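Local coordinates for protein peptidyl tryptophan dihydroxylase (Pseudomonas putida, PDB 7CTQ) that uses FAD to dihydroxylate a peptidyl tryptophan, a step essential for biogenesis of the tryptophylquinone cofactor of quinohemoprotein amine dehydrogenase, at residues R154-V159 / W337-G342; D268-N273 / D323-E328; F317-R322 / D345-H350. All blocks are in the same frame, centred on the assembly; numbering follows the deposited sequence.

Contact 1: R154-V159 / W337-G342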
loop_
_atom_site.group_PDB
_atom_site.type_symbol
_atom_site.label_atom_id
_atom_site.label_comp_id
_atom_site.label_asym_id
_atom_site.label_seq_id
_atom_site.Cartn_x
_atom_site.Cartn_y
_atom_site.Cartn_z
ATOM N N ARG A 154 8.494 -1.316 12.623
ATOM C CA ARG A 154 8.528 0.133 12.490
ATOM C C ARG A 154 9.904 0.518 11.986
ATOM O O ARG A 154 10.912 0.136 12.586
ATOM C CB ARG A 154 8.228 0.825 13.819
ATOM C CG ARG A 154 7.869 2.289 13.654
ATOM C CD ARG A 154 7.419 2.937 14.953
ATOM N NE ARG A 154 7.032 4.318 14.683
ATOM C CZ ARG A 154 5.785 4.721 14.476
ATOM N NH1 ARG A 154 5.545 6.003 14.210
ATOM N NH2 ARG A 154 4.781 3.860 14.562
ATOM N N GLY A 155 9.949 1.232 10.867
ATOM C CA GLY A 155 11.208 1.647 10.301
ATOM C C GLY A 155 11.696 2.945 10.904
ATOM O O GLY A 155 11.109 3.476 11.852
ATOM N N PRO A 156 12.782 3.484 10.352
ATOM C CA PRO A 156 13.313 4.768 10.833
ATOM C C PRO A 156 12.216 5.813 10.872
ATOM O O PRO A 156 11.499 6.002 9.892
ATOM C CB PRO A 156 14.380 5.123 9.792
ATOM C CG PRO A 156 14.701 3.829 9.104
ATOM C CD PRO A 156 13.445 3.024 9.123
ATOM N N GLU A 157 12.071 6.470 12.029
ATOM C CA GLU A 157 11.021 7.464 12.214
ATOM C C GLU A 157 11.174 8.590 11.197
ATOM O O GLU A 157 12.247 9.187 11.069
ATOM C CB GLU A 157 11.060 8.028 13.633
ATOM C CG GLU A 157 9.716 8.581 14.075
ATOM C CD GLU A 157 8.646 7.500 14.141
ATOM O OE1 GLU A 157 8.971 6.339 14.505
ATOM O OE2 GLU A 157 7.481 7.806 13.803
ATOM N N THR A 158 10.097 8.871 10.468
ATOM C CA THR A 158 10.171 9.740 9.300
ATOM C C THR A 158 8.991 10.704 9.296
ATOM O O THR A 158 7.860 10.312 9.597
ATOM C CB THR A 158 10.173 8.896 8.010
ATOM O OG1 THR A 158 11.204 7.900 8.096
ATOM C CG2 THR A 158 10.447 9.752 6.806
ATOM N N VAL A 159 9.254 11.958 8.942
ATOM C CA VAL A 159 8.220 12.985 8.880
ATOM C C VAL A 159 8.265 13.647 7.509
ATOM O O VAL A 159 9.342 13.905 6.957
ATOM C CB VAL A 159 8.372 14.026 10.017
ATOM C CG1 VAL A 159 7.418 15.183 9.826
ATOM C CG2 VAL A 159 8.082 13.390 11.362
ATOM N N TRP A 337 20.362 9.166 4.786
ATOM C CA TRP A 337 20.469 8.259 3.653
ATOM C C TRP A 337 20.997 6.891 4.076
ATOM O O TRP A 337 20.416 5.860 3.720
ATOM C CB TRP A 337 21.372 8.888 2.590
ATOM C CG TRP A 337 20.750 10.104 1.954
ATOM C CD1 TRP A 337 20.933 11.415 2.317
ATOM C CD2 TRP A 337 19.832 10.116 0.862
ATOM N NE1 TRP A 337 20.190 12.240 1.503
ATOM C CE2 TRP A 337 19.502 11.467 0.603
ATOM C CE3 TRP A 337 19.254 9.117 0.072
ATOM C CZ2 TRP A 337 18.619 11.838 -0.409
ATOM C CZ3 TRP A 337 18.385 9.489 -0.943
ATOM C CH2 TRP A 337 18.071 10.836 -1.172
ATOM N N ALA A 338 22.092 6.872 4.842
ATOM C CA ALA A 338 22.668 5.614 5.322
ATOM C C ALA A 338 21.641 4.785 6.080
ATOM O O ALA A 338 21.521 3.576 5.862
ATOM C CB ALA A 338 23.878 5.900 6.209
ATOM N N ARG A 339 20.881 5.420 6.970
ATOM C CA ARG A 339 19.847 4.696 7.701
ATOM C C ARG A 339 18.803 4.111 6.749
ATOM O O ARG A 339 18.322 2.991 6.956
ATOM C CB ARG A 339 19.203 5.627 8.729
ATOM C CG ARG A 339 17.947 5.096 9.402
ATOM C CD ARG A 339 18.250 4.344 10.699
ATOM N NE ARG A 339 18.275 5.209 11.878
ATOM C CZ ARG A 339 17.272 5.345 12.742
ATOM N NH1 ARG A 339 17.399 6.153 13.785
ATOM N NH2 ARG A 339 16.141 4.680 12.569
ATOM N N ARG A 340 18.464 4.836 5.679
ATOM C CA ARG A 340 17.413 4.380 4.777
ATOM C C ARG A 340 17.903 3.455 3.668
ATOM O O ARG A 340 17.101 2.699 3.103
ATOM C CB ARG A 340 16.690 5.598 4.195
ATOM C CG ARG A 340 15.664 6.102 5.196
ATOM C CD ARG A 340 15.318 7.582 5.098
ATOM N NE ARG A 340 14.441 7.895 6.219
ATOM C CZ ARG A 340 14.871 8.274 7.419
ATOM N NH1 ARG A 340 16.172 8.434 7.634
ATOM N NH2 ARG A 340 13.996 8.504 8.394
ATOM N N GLN A 341 19.193 3.456 3.373
ATOM C CA GLN A 341 19.731 2.555 2.371
ATOM C C GLN A 341 19.976 1.146 2.906
ATOM O O GLN A 341 20.243 0.232 2.113
ATOM C CB GLN A 341 21.017 3.157 1.801
ATOM C CG GLN A 341 20.740 4.398 0.944
ATOM C CD GLN A 341 21.988 5.228 0.673
ATOM O OE1 GLN A 341 22.955 5.165 1.425
ATOM N NE2 GLN A 341 21.956 6.028 -0.393
ATOM N N GLY A 342 19.877 0.946 4.218
ATOM C CA GLY A 342 20.077 -0.366 4.803
ATOM C C GLY A 342 18.841 -0.908 5.495
ATOM O O GLY A 342 18.905 -1.941 6.171
HETATM O O HOH W 1 14.198 6.105 14.212
HETATM O O HOH W 2 11.887 6.613 5.856
#
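Thr158 and Arg340 meet tip to tip and are joined by a direct hydrogen bond. Arg340 NH2 donates to Thr158 OG1 over 2.9 Å in a nearly straight bond (170°), with the hydroxyl oxygen lying in the guanidinium plane. The same hydroxyl donates a hydrogen bond to Pro156 O, 2.6 Å from Thr158 OG1, and accepts one from a water that in turn takes the N-H of Arg340 NE. Three polar partners therefore fix OG1. Chi1 of Thr158 (-53°) sets OG1 beside its own backbone N, where it meets both Pro156 O and Arg340 NH2.

Salt bridges flank the contact without crossing it. Arg340 NH1 pairs with Asp201, outside both segments, while within 154-159 Arg154 grips Glu157 side-on, NE to OE1 at 2.8 Å and NH1 to OE2 at 2.7 Å, using the syn lone pairs of the carboxylate.

The nonpolar part centres on Pro156, whose CB lies over one face of the Arg340 guanidinium, offset toward its rim. Arg339 runs past the proline in the opposite direction, with its CG 3.5 Å from Pro156 CG. Arg339 was modelled in two conformers, so this packing and its water link to Glu157 N are less certain.

Backbone pairing of Val159 with Leu200 places the segment at the edge of the large mixed sheet: the loop residues before strand 158-166, Pro156 among them, pack on helix 335-341.

Contact 2: D268-N273 / D323-E328. With FAD (flavin-adenine dinucleotide), chain C.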
loop_
_atom_site.group_PDB
_atom_site.type_symbol
_atom_site.label_atom_id
_atom_site.label_comp_id
_atom_site.label_asym_id
_atom_site.label_seq_id
_atom_site.Cartn_x
_atom_site.Cartn_y
_atom_site.Cartn_z
ATOM N N ASP A 268 7.288 4.288 3.384
ATOM C CA ASP A 268 7.357 5.728 3.168
ATOM C C ASP A 268 7.110 6.013 1.680
ATOM O O ASP A 268 7.172 5.098 0.854
ATOM C CB ASP A 268 8.675 6.317 3.728
ATOM C CG ASP A 268 9.911 6.172 2.808
ATOM O OD1 ASP A 268 9.871 5.634 1.677
ATOM O OD2 ASP A 268 10.965 6.709 3.222
ATOM N N PRO A 269 6.802 7.261 1.320
ATOM C CA PRO A 269 6.263 7.542 -0.018
ATOM C C PRO A 269 7.288 7.697 -1.131
ATOM O O PRO A 269 6.901 8.134 -2.218
ATOM C CB PRO A 269 5.523 8.866 0.198
ATOM C CG PRO A 269 6.319 9.549 1.261
ATOM C CD PRO A 269 6.685 8.437 2.206
ATOM N N LEU A 270 8.566 7.360 -0.921
ATOM C CA LEU A 270 9.566 7.564 -1.971
ATOM C C LEU A 270 9.207 6.861 -3.284
ATOM O O LEU A 270 9.583 7.340 -4.362
ATOM C CB LEU A 270 10.944 7.096 -1.499
ATOM C CG LEU A 270 12.070 7.301 -2.517
ATOM C CD1 LEU A 270 12.129 8.760 -2.992
ATOM C CD2 LEU A 270 13.417 6.867 -1.969
ATOM N N SER A 271 8.491 5.735 -3.231
ATOM C CA SER A 271 8.282 4.968 -4.457
ATOM C C SER A 271 7.380 5.688 -5.451
ATOM O O SER A 271 7.396 5.352 -6.640
ATOM C CB SER A 271 7.684 3.599 -4.137
ATOM O OG SER A 271 6.327 3.740 -3.731
ATOM N N GLY A 272 6.611 6.673 -5.000
ATOM C CA GLY A 272 5.568 7.222 -5.840
ATOM C C GLY A 272 4.490 6.218 -6.170
ATOM O O GLY A 272 3.799 6.365 -7.182
ATOM N N ASN A 273 4.326 5.191 -5.324
ATOM C CA ASN A 273 3.479 4.050 -5.641
ATOM C C ASN A 273 2.599 3.644 -4.469
ATOM O O ASN A 273 2.104 2.513 -4.447
ATOM C CB ASN A 273 4.333 2.858 -6.065
ATOM C CG ASN A 273 4.434 2.724 -7.562
ATOM O OD1 ASN A 273 3.739 1.908 -8.167
ATOM N ND2 ASN A 273 5.302 3.529 -8.175
ATOM N N ASP A 323 15.924 0.330 -2.300
ATOM C CA ASP A 323 16.719 0.361 -3.523
ATOM C C ASP A 323 16.652 1.726 -4.198
ATOM O O ASP A 323 17.633 2.158 -4.813
ATOM C CB ASP A 323 16.243 -0.729 -4.480
ATOM C CG ASP A 323 16.594 -2.129 -3.994
ATOM O OD1 ASP A 323 17.268 -2.237 -2.953
ATOM O OD2 ASP A 323 16.178 -3.121 -4.634
ATOM N N PHE A 324 15.510 2.418 -4.106
ATOM C CA PHE A 324 15.468 3.802 -4.572
ATOM C C PHE A 324 16.425 4.667 -3.765
ATOM O O PHE A 324 17.230 5.410 -4.333
ATOM C CB PHE A 324 14.044 4.358 -4.498
ATOM C CG PHE A 324 13.143 3.853 -5.578
ATOM C CD1 PHE A 324 13.541 3.879 -6.901
ATOM C CD2 PHE A 324 11.903 3.318 -5.268
ATOM C CE1 PHE A 324 12.706 3.390 -7.896
ATOM C CE2 PHE A 324 11.071 2.832 -6.254
ATOM C CZ PHE A 324 11.466 2.878 -7.568
ATOM N N TYR A 325 16.364 4.574 -2.431
ATOM C CA TYR A 325 17.319 5.309 -1.602
ATOM C C TYR A 325 18.752 4.962 -1.983
ATOM O O TYR A 325 19.635 5.831 -1.991
ATOM C CB TYR A 325 17.075 5.017 -0.115
ATOM C CG TYR A 325 15.940 5.809 0.512
ATOM C CD1 TYR A 325 16.018 7.203 0.657
ATOM C CD2 TYR A 325 14.791 5.173 0.977
ATOM C CE1 TYR A 325 14.972 7.936 1.254
ATOM C CE2 TYR A 325 13.744 5.906 1.571
ATOM C CZ TYR A 325 13.844 7.282 1.699
ATOM O OH TYR A 325 12.810 8.000 2.277
ATOM N N GLY A 326 19.002 3.694 -2.313
ATOM C CA GLY A 326 20.351 3.273 -2.635
ATOM C C GLY A 326 20.859 3.800 -3.961
ATOM O O GLY A 326 22.079 3.849 -4.171
ATOM N N GLN A 327 19.958 4.168 -4.875
ATOM C CA GLN A 327 20.405 4.768 -6.131
ATOM C C GLN A 327 21.109 6.106 -5.915
ATOM O O GLN A 327 21.917 6.513 -6.759
ATOM C CB GLN A 327 19.221 4.935 -7.086
ATOM C CG GLN A 327 18.846 3.634 -7.780
ATOM C CD GLN A 327 17.822 3.810 -8.882
ATOM O OE1 GLN A 327 16.625 3.956 -8.622
ATOM N NE2 GLN A 327 18.287 3.781 -10.130
ATOM N N GLU A 328 20.836 6.789 -4.807
ATOM C CA GLU A 328 21.523 8.036 -4.471
ATOM C C GLU A 328 22.872 7.687 -3.851
ATOM O O GLU A 328 22.961 7.347 -2.668
ATOM C CB GLU A 328 20.665 8.882 -3.536
ATOM C CG GLU A 328 21.365 10.097 -2.981
ATOM C CD GLU A 328 21.891 11.026 -4.067
ATOM O OE1 GLU A 328 23.097 10.972 -4.374
ATOM O OE2 GLU A 328 21.084 11.804 -4.612
HETATM P PA FAD C . -6.547 6.845 2.854
HETATM O O1A FAD C . -6.348 7.119 1.415
HETATM O O2A FAD C . -5.773 7.791 3.760
HETATM O O5B FAD C . -8.080 6.787 3.149
HETATM C C5B FAD C . -8.596 6.935 4.486
HETATM C C4B FAD C . -9.950 7.580 4.354
HETATM O O4B FAD C . -10.618 7.545 5.636
HETATM C C3B FAD C . -9.950 9.045 3.905
HETATM O O3B FAD C . -11.036 9.286 3.014
HETATM C C2B FAD C . -10.082 9.811 5.228
HETATM O O2B FAD C . -10.743 11.068 5.089
HETATM C C1B FAD C . -10.975 8.855 6.019
HETATM N N9A FAD C . -10.923 8.955 7.471
HETATM C C8A FAD C . -9.847 9.184 8.281
HETATM N N7A FAD C . -10.122 9.205 9.562
HETATM C C5A FAD C . -11.490 9.006 9.593
HETATM C C6A FAD C . -12.421 8.942 10.650
HETATM N N6A FAD C . -12.096 9.076 11.935
HETATM N N1A FAD C . -13.726 8.722 10.340
HETATM C C2A FAD C . -14.063 8.586 9.055
HETATM N N3A FAD C . -13.268 8.632 7.979
HETATM C C4A FAD C . -11.991 8.842 8.314
HETATM N N1 FAD C . 0.812 7.400 -2.694
HETATM C C2 FAD C . 0.975 7.516 -4.046
HETATM O O2 FAD C . 0.488 6.700 -4.830
HETATM N N3 FAD C . 1.694 8.575 -4.562
HETATM C C4 FAD C . 2.293 9.581 -3.833
HETATM O O4 FAD C . 2.898 10.484 -4.406
HETATM C C4X FAD C . 2.118 9.453 -2.399
HETATM N N5 FAD C . 2.661 10.361 -1.631
HETATM C C5X FAD C . 2.496 10.238 -0.261
HETATM C C6 FAD C . 3.075 11.194 0.575
HETATM C C7 FAD C . 2.952 11.106 1.958
HETATM C C7M FAD C . 3.587 12.157 2.829
HETATM C C8 FAD C . 2.238 10.037 2.522
HETATM C C8M FAD C . 2.078 9.917 4.015
HETATM C C9 FAD C . 1.655 9.085 1.693
HETATM C C9A FAD C . 1.784 9.173 0.312
HETATM N N10 FAD C . 1.199 8.226 -0.553
HETATM C C10 FAD C . 1.362 8.326 -1.920
HETATM C "C1'" FAD C . 0.485 7.070 -0.007
HETATM C "C2'" FAD C . -1.028 7.153 -0.132
HETATM O "O2'" FAD C . -1.525 8.394 0.368
HETATM C "C3'" FAD C . -1.632 5.998 0.664
HETATM O "O3'" FAD C . -0.922 4.815 0.314
HETATM C "C4'" FAD C . -3.119 5.741 0.438
HETATM O "O4'" FAD C . -3.856 6.966 0.384
HETATM C "C5'" FAD C . -3.678 4.841 1.514
HETATM O "O5'" FAD C . -5.016 4.471 1.151
HETATM P P FAD C . -6.074 4.120 2.239
HETATM O O1P FAD C . -5.524 2.921 3.026
HETATM O O2P FAD C . -7.424 3.960 1.630
HETATM O O3P FAD C . -6.040 5.382 3.201
#
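The wall of the FAD pocket that carries Pro269, Gly272 and Asn273 leans on helix 299-327 through Asp268, Leu270 and Ser271, which touch Tyr325 and Phe324. On the cofactor side, Pro269 CB lies 3.4 Å from C5X of the flavin ring system, while the CB of Leu270 points toward the helix. The loop thus has one residue on the isoalloxazine and the next on the protein framework.

Leu270 makes the apolar half of the contact. Its CD2 sits 3.4 Å from the centroid of the Tyr325 ring and only 1° off the ring normal, a CH-pi contact centred over the face. CG lies anti to the backbone N (chi1 -179°), which carries the branch point out to the helix. The same methyl, CD2, also packs on Phe324 CB at 3.6 Å. Further along the loop, Ser271 CA approaches Phe324 CE2 at 3.9 Å.

The polar half is a tip-to-tip meeting in which Tyr325 OH donates to Asp268 OD2. The modelled 2.4 Å between Tyr325 OH and Asp268 OD2 is very short, so its exact length is doubtful. Asp268 OD2 lies at the ring edge, near the ring plane, with the carboxylate turned 54° from the ring. Trp183 NE1 also bonds the Tyr325 hydroxyl, giving it a second partner. Within the loop, Asn273 ND2 donates to Ser271 O at 3.2 Å from above the carbonyl plane, a local bond just before helix 274-282, where Asn273 holds the N-cap position without a capping bond.

Around this junction Trp76 of strand 67-76 packs on Leu270 and Gln327, Arg340 of helix 335-341 touches Tyr325, and helix 48-56 meets Asn273.

Contact 3: F317-R322 / D345-H350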
loop_
_atom_site.group_PDB
_atom_site.type_symbol
_atom_site.label_atom_id
_atom_site.label_comp_id
_atom_site.label_asym_id
_atom_site.label_seq_id
_atom_site.Cartn_x
_atom_site.Cartn_y
_atom_site.Cartn_z
ATOM N N PHE A 317 7.622 -3.968 -0.382
ATOM C CA PHE A 317 7.596 -2.549 -0.701
ATOM C C PHE A 317 8.684 -1.789 0.044
ATOM O O PHE A 317 9.243 -0.830 -0.503
ATOM C CB PHE A 317 6.204 -1.980 -0.420
ATOM C CG PHE A 317 5.126 -2.612 -1.262
ATOM C CD1 PHE A 317 5.401 -2.999 -2.578
ATOM C CD2 PHE A 317 3.853 -2.856 -0.736
ATOM C CE1 PHE A 317 4.432 -3.590 -3.361
ATOM C CE2 PHE A 317 2.865 -3.453 -1.516
ATOM C CZ PHE A 317 3.149 -3.822 -2.831
ATOM N N ALA A 318 9.021 -2.213 1.269
ATOM C CA ALA A 318 10.090 -1.553 2.019
ATOM C C ALA A 318 11.431 -1.709 1.315
ATOM O O ALA A 318 12.247 -0.777 1.293
ATOM C CB ALA A 318 10.174 -2.120 3.438
ATOM N N ARG A 319 11.685 -2.896 0.759
ATOM C CA ARG A 319 12.940 -3.143 0.056
ATOM C C ARG A 319 12.981 -2.441 -1.291
ATOM O O ARG A 319 14.053 -2.019 -1.737
ATOM C CB ARG A 319 13.147 -4.644 -0.141
ATOM C CG ARG A 319 13.452 -5.378 1.155
ATOM C CD ARG A 319 13.599 -6.902 0.953
ATOM N NE ARG A 319 13.797 -7.552 2.246
ATOM C CZ ARG A 319 12.992 -8.466 2.784
ATOM N NH1 ARG A 319 11.905 -8.885 2.144
ATOM N NH2 ARG A 319 13.286 -8.971 3.971
ATOM N N ILE A 320 11.840 -2.335 -1.961
ATOM C CA ILE A 320 11.793 -1.574 -3.199
ATOM C C ILE A 320 12.148 -0.122 -2.923
ATOM O O ILE A 320 12.948 0.485 -3.643
ATOM C CB ILE A 320 10.412 -1.722 -3.853
ATOM C CG1 ILE A 320 10.308 -3.111 -4.490
ATOM C CG2 ILE A 320 10.189 -0.621 -4.886
ATOM C CD1 ILE A 320 8.965 -3.423 -5.073
ATOM N N GLY A 321 11.601 0.434 -1.841
ATOM C CA GLY A 321 11.942 1.796 -1.465
ATOM C C GLY A 321 13.404 1.945 -1.104
ATOM O O GLY A 321 14.059 2.910 -1.515
ATOM N N ARG A 322 13.946 0.968 -0.367
ATOM C CA ARG A 322 15.362 0.981 -0.016
ATOM C C ARG A 322 16.242 1.102 -1.255
ATOM O O ARG A 322 17.214 1.868 -1.271
ATOM C CB ARG A 322 15.710 -0.295 0.753
ATOM C CG ARG A 322 17.209 -0.544 0.893
ATOM C CD ARG A 322 17.500 -2.020 1.108
ATOM N NE ARG A 322 17.264 -2.778 -0.113
ATOM C CZ ARG A 322 17.060 -4.092 -0.149
ATOM N NH1 ARG A 322 17.071 -4.800 0.976
ATOM N NH2 ARG A 322 16.847 -4.696 -1.311
ATOM N N ASP A 345 16.579 -4.368 5.622
ATOM C CA ASP A 345 17.763 -5.227 5.677
ATOM C C ASP A 345 18.499 -5.058 4.349
ATOM O O ASP A 345 18.182 -4.152 3.570
ATOM C CB ASP A 345 17.357 -6.686 5.938
ATOM C CG ASP A 345 16.207 -7.129 5.047
ATOM O OD1 ASP A 345 16.263 -6.850 3.826
ATOM O OD2 ASP A 345 15.246 -7.745 5.556
ATOM N N MET A 346 19.444 -5.954 4.057
ATOM C CA MET A 346 20.116 -5.925 2.763
ATOM C C MET A 346 19.725 -7.099 1.870
ATOM O O MET A 346 20.429 -7.401 0.904
ATOM C CB MET A 346 21.633 -5.876 2.943
ATOM C CG MET A 346 22.176 -4.529 3.411
ATOM S SD MET A 346 21.507 -3.068 2.576
ATOM C CE MET A 346 21.795 -3.435 0.847
ATOM N N GLN A 347 18.595 -7.740 2.141
ATOM C CA GLN A 347 18.174 -8.871 1.328
ATOM C C GLN A 347 17.773 -8.409 -0.069
ATOM O O GLN A 347 17.060 -7.409 -0.228
ATOM C CB GLN A 347 17.012 -9.594 2.007
ATOM C CG GLN A 347 16.337 -10.644 1.150
ATOM C CD GLN A 347 15.428 -11.547 1.962
ATOM O OE1 GLN A 347 15.783 -11.979 3.060
ATOM N NE2 GLN A 347 14.237 -11.822 1.434
ATOM N N ALA A 348 18.232 -9.136 -1.085
ATOM C CA ALA A 348 17.835 -8.832 -2.455
ATOM C C ALA A 348 16.332 -9.046 -2.631
ATOM O O ALA A 348 15.697 -9.810 -1.894
ATOM C CB ALA A 348 18.618 -9.699 -3.443
ATOM N N LEU A 349 15.755 -8.358 -3.623
ATOM C CA LEU A 349 14.322 -8.518 -3.893
ATOM C C LEU A 349 13.976 -9.925 -4.374
ATOM O O LEU A 349 12.890 -10.437 -4.063
ATOM C CB LEU A 349 13.847 -7.489 -4.920
ATOM C CG LEU A 349 13.167 -6.213 -4.409
ATOM C CD1 LEU A 349 11.973 -6.524 -3.502
ATOM C CD2 LEU A 349 14.163 -5.329 -3.688
ATOM N N HIS A 350 14.857 -10.563 -5.142
ATOM C CA HIS A 350 14.697 -11.971 -5.500
ATOM C C HIS A 350 15.759 -12.772 -4.752
ATOM O O HIS A 350 16.952 -12.653 -5.045
ATOM C CB HIS A 350 14.801 -12.180 -7.010
ATOM C CG HIS A 350 14.260 -13.500 -7.472
ATOM N ND1 HIS A 350 14.006 -13.781 -8.798
ATOM C CD2 HIS A 350 13.925 -14.617 -6.781
ATOM C CE1 HIS A 350 13.538 -15.014 -8.904
ATOM N NE2 HIS A 350 13.479 -15.543 -7.694
#
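A salt-bridge network joins the loop that follows helix 335-341 to helix 299-327, with Asp345 facing Arg319 and Arg322, while an Asx turn shapes the loop itself and positions the carboxylate. Asp345 OD1 accepts from Gln347 N at 3.0 Å, met from above the carboxylate plane, and this bond defines the turn.

Arg319 grips the same carboxylate side-on. Its NE reaches Asp345 OD1 at 3.0 Å and its NH2 reaches Asp345 OD2 at 2.8 Å, both on syn lone pairs, and the two flat groups are nearly coplanar (18° apart). The Gln347 amide stacks over one face of this guanidinium, its plane 9° away and NE2 offset toward the rim.

Arg322 works on the loop backbone instead. It takes Gln347 O end-on, with NH1 and NH2 each 2.9 Å from that oxygen and both on the same face of its carbonyl plane. NH1 also donates to Asp345 O at 2.9 Å, from above that carbonyl plane. A bend at chi3 (71°) turns NE out of the extended line of the chain, and the guanidinium beyond it meets both carbonyl oxygens. The salt bridge from Arg322 NH1 to Asp345 OD1 is long, 3.6 Å.

Leu349 CD2 is a methyl beside this guanidinium, 3.6 Å from Arg322 NH2, and its CD1 makes an apolar contact with Ile320 CG1, the side chains crossing at about a right angle. A leucine in place of Arg322 would probably leave Asp345 O and Gln347 O without these donors and weaken the hold on the loop, with the Arg319-Asp345 pair still in place.

Chemically, the carboxylate is gripped by Arg319 and only distantly approached by Arg322. Its charge would be expected to stabilise mainly the charged form of Arg319, and the two carbonyls, with the distant carboxylate, that of the buried Arg322.

From the N terminus, the chain first reaches 154-159, whose partner is 337-342; contact 1 thus closes the longest loop, its ends 178 residues apart. Within it, contact 2 closes a shorter loop, with ends 50 residues apart, from the FAD-pocket segment 268-273 to the C-terminal end of helix 299-327. Contact 3 starts on the segment just before, 317-322, and ends at 345-350, beyond helix 335-341, so its loop crosses those of both other contacts. All three converge on the two successive helices, where Gln341 NE2 probably bonds Tyr325 O and Arg322 CG packs on Gln341 O. Together they join the large mixed sheet, the flavin site and the surface loop before strand 359-367.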